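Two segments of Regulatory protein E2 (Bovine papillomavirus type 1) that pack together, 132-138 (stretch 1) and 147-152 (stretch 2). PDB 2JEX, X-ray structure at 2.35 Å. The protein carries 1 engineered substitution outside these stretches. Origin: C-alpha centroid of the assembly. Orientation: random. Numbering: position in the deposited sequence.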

ATOM      1  N   THR A 132      -1.721  -0.797  12.312  1.00 74.13           N
ATOM      2  CA  THR A 132      -0.552  -0.104  11.774  1.00 74.71           C
ATOM      3  C   THR A 132      -1.007   1.179  11.098  1.00 75.21           C
ATOM      4  O   THR A 132      -1.822   1.145  10.175  1.00 75.36           O
ATOM      5  CB  THR A 132       0.223  -0.992  10.792  1.00 75.20           C
ATOM      6  OG1 THR A 132       0.608  -2.197  11.461  1.00 75.48           O
ATOM      7  CG2 THR A 132       1.478  -0.281  10.267  1.00 74.73           C
ATOM      8  N   VAL A 133      -0.494   2.306  11.594  1.00 75.41           N
ATOM      9  CA  VAL A 133      -0.826   3.629  11.065  1.00 75.82           C
ATOM     10  C   VAL A 133       0.425   4.284  10.480  1.00 75.35           C
ATOM     11  O   VAL A 133       1.520   4.141  11.019  1.00 75.65           O
ATOM     12  CB  VAL A 133      -1.471   4.527  12.153  1.00 75.98           C
ATOM     13  CG1 VAL A 133      -1.887   5.888  11.589  1.00 76.11           C
ATOM     14  CG2 VAL A 133      -2.686   3.831  12.733  1.00 78.62           C
ATOM     15  N   TYR A 134       0.253   4.990   9.368  1.00 75.27           N
ATOM     16  CA  TYR A 134       1.362   5.649   8.676  1.00 74.91           C
ATOM     17  C   TYR A 134       1.294   7.160   8.860  1.00 75.15           C
ATOM     18  O   TYR A 134       0.253   7.770   8.624  1.00 75.89           O
ATOM     19  CB  TYR A 134       1.397   5.240   7.191  1.00 74.00           C
ATOM     20  CG  TYR A 134       1.734   3.773   7.018  1.00 72.53           C
ATOM     21  CD1 TYR A 134       0.730   2.803   6.931  1.00 72.14           C
ATOM     22  CD2 TYR A 134       3.058   3.348   6.984  1.00 69.62           C
ATOM     23  CE1 TYR A 134       1.037   1.448   6.794  1.00 63.80           C
ATOM     24  CE2 TYR A 134       3.376   1.998   6.853  1.00 67.37           C
ATOM     25  CZ  TYR A 134       2.365   1.055   6.768  1.00 67.76           C
ATOM     26  OH  TYR A 134       2.694  -0.280   6.643  1.00 69.65           O
ATOM     27  N   SER A 135       2.398   7.756   9.303  1.00 75.01           N
ATOM     28  CA  SER A 135       2.431   9.186   9.605  1.00 75.05           C
ATOM     29  C   SER A 135       2.412  10.041   8.342  1.00 75.05           C
ATOM     30  O   SER A 135       2.032  11.217   8.389  1.00 74.61           O
ATOM     31  CB  SER A 135       3.656   9.535  10.458  1.00 75.32           C
ATOM     32  OG  SER A 135       4.867   9.297   9.753  1.00 77.29           O
ATOM     33  N   ASN A 136       2.819   9.443   7.221  1.00 74.94           N
ATOM     34  CA  ASN A 136       2.938  10.163   5.956  1.00 75.05           C
ATOM     35  C   ASN A 136       2.206   9.449   4.830  1.00 74.59           C
ATOM     36  O   ASN A 136       2.530   8.312   4.485  1.00 74.51           O
ATOM     37  CB  ASN A 136       4.415  10.418   5.604  1.00 74.91           C
ATOM     38  CG  ASN A 136       5.155  11.208   6.695  1.00 76.38           C
ATOM     39  OD1 ASN A 136       4.626  12.172   7.251  1.00 75.53           O
ATOM     40  ND2 ASN A 136       6.379  10.792   7.002  1.00 77.84           N
ATOM     41  N   LEU A 137       1.201  10.128   4.283  1.00 74.37           N
ATOM     42  CA  LEU A 137       0.357   9.573   3.234  1.00 74.55           C
ATOM     43  C   LEU A 137       0.400  10.472   2.014  1.00 74.52           C
ATOM     44  O   LEU A 137       0.238  11.689   2.123  1.00 74.12           O
ATOM     45  CB  LEU A 137      -1.095   9.431   3.707  1.00 74.72           C
ATOM     46  CG  LEU A 137      -1.453   8.652   4.981  1.00 75.24           C
ATOM     47  CD1 LEU A 137      -2.958   8.707   5.237  1.00 73.25           C
ATOM     48  CD2 LEU A 137      -0.987   7.214   4.890  1.00 75.25           C
ATOM     49  N   TYR A 138       0.613   9.859   0.854  1.00 74.34           N
ATOM     50  CA  TYR A 138       0.707  10.588  -0.406  1.00 74.60           C
ATOM     51  C   TYR A 138      -0.439  10.171  -1.329  1.00 75.61           C
ATOM     52  O   TYR A 138      -0.443   9.061  -1.872  1.00 74.95           O
ATOM     53  CB  TYR A 138       2.068  10.339  -1.063  1.00 74.03           C
ATOM     54  CG  TYR A 138       3.245  10.615  -0.153  1.00 72.05           C
ATOM     55  CD1 TYR A 138       3.668   9.661   0.778  1.00 71.45           C
ATOM     56  CD2 TYR A 138       3.935  11.827  -0.220  1.00 69.63           C
ATOM     57  CE1 TYR A 138       4.744   9.907   1.625  1.00 72.17           C
ATOM     58  CE2 TYR A 138       5.022  12.083   0.623  1.00 69.96           C
ATOM     59  CZ  TYR A 138       5.415  11.117   1.542  1.00 71.50           C
ATOM     60  OH  TYR A 138       6.477  11.346   2.374  1.00 68.33           O
ATOM     61  N   LEU A 147       0.650  15.542   0.420  1.00 74.33           N
ATOM     62  CA  LEU A 147       1.010  14.892   1.675  1.00 73.71           C
ATOM     63  C   LEU A 147      -0.101  15.049   2.701  1.00 73.13           C
ATOM     64  O   LEU A 147      -0.632  16.138   2.892  1.00 72.93           O
ATOM     65  CB  LEU A 147       2.336  15.434   2.222  1.00 73.49           C
ATOM     66  CG  LEU A 147       2.832  14.958   3.595  1.00 74.27           C
ATOM     67  CD1 LEU A 147       3.058  13.447   3.663  1.00 76.96           C
ATOM     68  CD2 LEU A 147       4.100  15.714   3.989  1.00 72.72           C
ATOM     69  N   ALA A 148      -0.455  13.936   3.334  1.00 72.58           N
ATOM     70  CA  ALA A 148      -1.430  13.915   4.409  1.00 72.37           C
ATOM     71  C   ALA A 148      -0.840  13.172   5.602  1.00 72.32           C
ATOM     72  O   ALA A 148       0.027  12.315   5.443  1.00 71.46           O
ATOM     73  CB  ALA A 148      -2.723  13.260   3.946  1.00 72.10           C
ATOM     74  N   LYS A 149      -1.291  13.527   6.800  1.00 72.99           N
ATOM     75  CA  LYS A 149      -0.838  12.859   8.012  1.00 73.63           C
ATOM     76  C   LYS A 149      -1.965  12.011   8.579  1.00 73.23           C
ATOM     77  O   LYS A 149      -3.126  12.417   8.579  1.00 73.58           O
ATOM     78  CB  LYS A 149      -0.350  13.883   9.053  1.00 74.82           C
ATOM     79  CG  LYS A 149       1.090  14.397   8.848  1.00 77.82           C
ATOM     80  CD  LYS A 149       1.201  15.376   7.671  1.00 85.22           C
ATOM     81  CE  LYS A 149       2.532  16.121   7.681  1.00 87.69           C
ATOM     82  NZ  LYS A 149       2.516  17.272   6.726  1.00 90.19           N
ATOM     83  N   ALA A 150      -1.623  10.821   9.047  1.00 72.99           N
ATOM     84  CA  ALA A 150      -2.608   9.946   9.657  1.00 73.10           C
ATOM     85  C   ALA A 150      -2.358   9.796  11.149  1.00 73.00           C
ATOM     86  O   ALA A 150      -1.216   9.856  11.614  1.00 72.87           O
ATOM     87  CB  ALA A 150      -2.628   8.579   8.976  1.00 72.79           C
ATOM     88  N   GLY A 151      -3.445   9.608  11.891  1.00 72.83           N
ATOM     89  CA  GLY A 151      -3.367   9.372  13.321  1.00 72.44           C
ATOM     90  C   GLY A 151      -4.608   8.659  13.795  1.00 71.70           C
ATOM     91  O   GLY A 151      -5.477   8.334  12.989  1.00 72.10           O
ATOM     92  N   ALA A 152      -4.672   8.425  15.103  1.00 71.20           N
ATOM     93  CA  ALA A 152      -5.820   7.829  15.766  1.00 71.03           C
ATOM     94  C   ALA A 152      -6.278   8.678  16.955  1.00 71.13           C
ATOM     95  O   ALA A 152      -5.463   9.320  17.634  1.00 71.75           O
ATOM     96  CB  ALA A 152      -5.482   6.434  16.235  1.00 71.53           C
TER

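The two stretches run antiparallel, but they pair closely at one end only. Leu137 and Ala148 form a hydrogen-bonded pair. Leu137 N donates to Ala148 O at 2.7 Å, and Ala148 N donates back to Leu137 O at 2.6 Å. Both bonds are short and fairly straight. Next to them, Tyr138 and Leu147 form a non-hydrogen-bonded pair, with their CA atoms 4.8 Å apart. Leu147 CA lies 3.3 Å from Leu137 O, a CA-H...O contact.

At Ser135 the first stretch turns a corner, and the ladder is not continued. The CA atoms of Val133 and Gly151 are 6.7 Å apart. Backbone contact persists at the corner itself, where Ser135 O takes a CA-H...O contact from Lys149 CA at 3.3 Å.

Near the corner Ala150 fills a hollow in the first stretch. Its CB points toward the first stretch and is a small bump in a snug pocket. Val133 CG1 and Leu137 CD1 each lie 3.8 Å from Ala150 CB. Tyr134 O comes closer still, 3.0 Å from Ala150 CB, so the methyl has little spare room there. The walls are thus two apolar side chains and a backbone carbonyl. Leu137 also meets Ala148 on the same face of the sheet, CB to CB at 4.2 Å.

Tyr138 and Leu147 share the other face. Leu147 reaches over the Tyr138 ring, with CD1 4.1 Å from the ring centroid and 23° off the ring normal. This is a CH-pi contact: a methyl bump resting on a flat aromatic face. The same methyl carbon, Leu147 CD1, also touches Asn136 CB at 3.8 Å, so one methyl meets both the ring and the asparagine.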